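Local coordinates for protein dTDP-4-dehydrorhamnose reductase (Sulfolobus tokodaii, PDB 2GGS) that probably reduces dTDP-4-dehydrorhamnose to dTDP-rhamnose as an NADPH-binding member of the extended short-chain dehydrogenase/reductase family, at residues Y130-S133 against K134-E138. Numbering follows the deposited sequence.
Sequences YGLS and KLLGE. With NDP (NADPH dihydro-nicotinamide-adenine-dinucleotide phosphate), chain C.
NZ of Lys134 is gripped by three oxygens: ribose O3D of NADPH, the carbonyl O of Ile105 on strand 101-107, and, more weakly, ribose O2D. The bond from Lys134 NZ to O3D measures 2.9 Å, the weak one from Lys134 NZ to O2D 3.2 Å. With Tyr130 four residues earlier it makes the Tyr-x-x-x-Lys motif of the short-chain dehydrogenase/reductase family, here on a helix of its Rossmann fold, a worked example of how one helical turn sets two side chains side by side. Tyr130 OH meets the same ribose O2D at 2.8 Å, a bond in which either oxygen may be the donor, so O2D is shared by both residues. The phenol ring, its CG anti to the backbone N (chi1 167°), carries Lys134 CG over one face, offset toward the rim, in a CH-pi contact 4.0 Å from the centroid. The lysine chain bends at chi2 and chi3 on its way to the ribose. With an alanine in its place, both ribose hydroxyls and the Ile105 carbonyl would probably lose the amine that donates to them, and the ring the CH-pi contact of CG on one face. In the backbone, Lys134 N donates to Tyr130 O (2.9 Å), one of the successive i to i+4 bonds of helix 129-141. Farther round the helix, the side chain of Leu132 crosses that of Leu136 at a slant, Leu132 CD1 lying 4.1 Å from Leu136 CG.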
loop_
_atom_site.group_PDB
_atom_site.type_symbol
_atom_site.label_atom_id
_atom_site.label_comp_id
_atom_site.label_asym_id
_atom_site.label_seq_id
_atom_site.Cartn_x
_atom_site.Cartn_y
_atom_site.Cartn_z
ATOM N N TYR A 130 0.027 -2.344 -12.960
ATOM C CA TYR A 130 0.348 -1.965 -11.602
ATOM C C TYR A 130 0.604 -3.255 -10.804
ATOM O O TYR A 130 1.651 -3.402 -10.158
ATOM C CB TYR A 130 -0.803 -1.160 -10.967
ATOM C CG TYR A 130 -0.659 -1.009 -9.476
ATOM C CD1 TYR A 130 0.345 -0.228 -8.915
ATOM C CD2 TYR A 130 -1.532 -1.686 -8.609
ATOM C CE1 TYR A 130 0.467 -0.089 -7.528
ATOM C CE2 TYR A 130 -1.400 -1.578 -7.206
ATOM C CZ TYR A 130 -0.409 -0.783 -6.677
ATOM O OH TYR A 130 -0.284 -0.630 -5.316
ATOM N N GLY A 131 -0.349 -4.184 -10.878
ATOM C CA GLY A 131 -0.210 -5.492 -10.206
ATOM C C GLY A 131 1.034 -6.291 -10.607
ATOM O O GLY A 131 1.753 -6.844 -9.761
ATOM N N LEU A 132 1.312 -6.335 -11.906
ATOM C CA LEU A 132 2.492 -7.062 -12.405
ATOM C C LEU A 132 3.787 -6.399 -11.949
ATOM O O LEU A 132 4.692 -7.079 -11.457
ATOM C CB LEU A 132 2.452 -7.185 -13.944
ATOM C CG LEU A 132 3.664 -8.003 -14.458
ATOM C CD1 LEU A 132 3.841 -9.367 -13.760
ATOM C CD2 LEU A 132 3.566 -8.185 -15.978
ATOM N N SER A 133 3.908 -5.080 -12.143
ATOM C CA SER A 133 5.114 -4.391 -11.651
ATOM C C SER A 133 5.327 -4.631 -10.154
ATOM O O SER A 133 6.452 -4.896 -9.725
ATOM C CB SER A 133 5.128 -2.881 -11.990
ATOM O OG SER A 133 4.039 -2.207 -11.396
ATOM N N LYS A 134 4.241 -4.566 -9.362
ATOM C CA LYS A 134 4.336 -4.857 -7.953
ATOM C C LYS A 134 4.730 -6.304 -7.699
ATOM O O LYS A 134 5.593 -6.566 -6.845
ATOM C CB LYS A 134 3.035 -4.467 -7.236
ATOM C CG LYS A 134 2.823 -2.915 -7.173
ATOM C CD LYS A 134 3.754 -2.176 -6.211
ATOM C CE LYS A 134 3.582 -2.601 -4.734
ATOM N NZ LYS A 134 4.517 -1.893 -3.819
ATOM N N LEU A 135 4.171 -7.224 -8.453
ATOM C CA LEU A 135 4.535 -8.649 -8.287
ATOM C C LEU A 135 6.015 -8.861 -8.586
ATOM O O LEU A 135 6.671 -9.586 -7.881
ATOM C CB LEU A 135 3.708 -9.553 -9.181
ATOM C CG LEU A 135 4.139 -11.021 -9.157
ATOM C CD1 LEU A 135 4.049 -11.586 -7.735
ATOM C CD2 LEU A 135 3.240 -11.782 -10.142
ATOM N N LEU A 136 6.541 -8.206 -9.616
ATOM C CA LEU A 136 7.983 -8.279 -9.890
ATOM C C LEU A 136 8.810 -7.704 -8.738
ATOM O O LEU A 136 9.786 -8.328 -8.321
ATOM C CB LEU A 136 8.315 -7.644 -11.255
ATOM C CG LEU A 136 7.583 -8.333 -12.424
ATOM C CD1 LEU A 136 7.914 -7.635 -13.740
ATOM C CD2 LEU A 136 7.791 -9.862 -12.546
ATOM N N GLY A 137 8.387 -6.596 -8.139
ATOM C CA GLY A 137 9.018 -6.108 -6.923
ATOM C C GLY A 137 8.976 -7.122 -5.782
ATOM O O GLY A 137 9.968 -7.298 -5.086
ATOM N N GLU A 138 7.835 -7.797 -5.607
ATOM C CA GLU A 138 7.764 -8.869 -4.596
ATOM C C GLU A 138 8.827 -9.915 -4.832
ATOM O O GLU A 138 9.402 -10.492 -3.886
ATOM C CB GLU A 138 6.434 -9.644 -4.652
ATOM C CG GLU A 138 5.281 -8.969 -4.116
ATOM C CD GLU A 138 4.179 -9.951 -3.775
ATOM O OE1 GLU A 138 3.122 -9.462 -3.355
ATOM O OE2 GLU A 138 4.380 -11.189 -3.952
HETATM P PA NDP C . 1.072 6.894 -2.207
HETATM O O1A NDP C . 0.713 7.041 -3.627
HETATM O O2A NDP C . 0.308 7.780 -1.296
HETATM O O5B NDP C . 2.612 7.145 -1.958
HETATM C C5B NDP C . 3.573 6.755 -2.923
HETATM C C4B NDP C . 4.909 7.109 -2.323
HETATM O O4B NDP C . 5.917 6.599 -3.198
HETATM C C3B NDP C . 5.109 8.604 -2.130
HETATM O O3B NDP C . 5.750 8.813 -0.901
HETATM C C2B NDP C . 6.058 8.936 -3.289
HETATM O O2B NDP C . 6.850 10.023 -2.915
HETATM C C1B NDP C . 6.865 7.646 -3.344
HETATM N N9A NDP C . 7.549 7.503 -4.633
HETATM C C8A NDP C . 6.979 7.258 -5.846
HETATM N N7A NDP C . 7.969 7.226 -6.784
HETATM C C5A NDP C . 9.135 7.453 -6.157
HETATM C C6A NDP C . 10.455 7.547 -6.618
HETATM N N6A NDP C . 10.721 7.501 -7.953
HETATM N N1A NDP C . 11.418 7.822 -5.685
HETATM C C2A NDP C . 11.158 7.988 -4.330
HETATM N N3A NDP C . 9.858 7.910 -3.892
HETATM C C4A NDP C . 8.885 7.654 -4.798
HETATM O O3 NDP C . 0.897 5.303 -1.944
HETATM P PN NDP C . 0.299 4.595 -0.613
HETATM O O1N NDP C . 0.798 5.150 0.626
HETATM O O2N NDP C . -1.151 4.543 -0.905
HETATM O O5D NDP C . 0.854 3.113 -0.849
HETATM C C5D NDP C . 1.893 2.594 -0.025
HETATM C C4D NDP C . 2.315 1.200 -0.470
HETATM O O4D NDP C . 1.194 0.351 -0.382
HETATM C C3D NDP C . 2.807 1.114 -1.912
HETATM O O3D NDP C . 3.774 0.098 -1.887
HETATM C C2D NDP C . 1.595 0.656 -2.685
HETATM O O2D NDP C . 1.985 0.006 -3.883
HETATM C C1D NDP C . 0.974 -0.300 -1.636
HETATM N N1N NDP C . -0.461 -0.480 -1.883
HETATM C C2N NDP C . -1.223 0.642 -2.070
HETATM C C3N NDP C . -2.608 0.581 -2.117
HETATM C C7N NDP C . -3.382 1.844 -2.319
HETATM O O7N NDP C . -4.760 1.756 -2.602
HETATM N N7N NDP C . -2.764 3.020 -2.245
HETATM C C4N NDP C . -3.328 -0.748 -1.977
HETATM C C5N NDP C . -2.407 -1.934 -1.810
HETATM C C6N NDP C . -1.022 -1.735 -1.758
HETATM P P2B NDP C . 6.569 11.555 -3.489
HETATM O O1X NDP C . 7.310 12.379 -2.516
HETATM O O2X NDP C . 5.099 11.804 -3.508
HETATM O O3X NDP C . 7.114 11.685 -4.935
#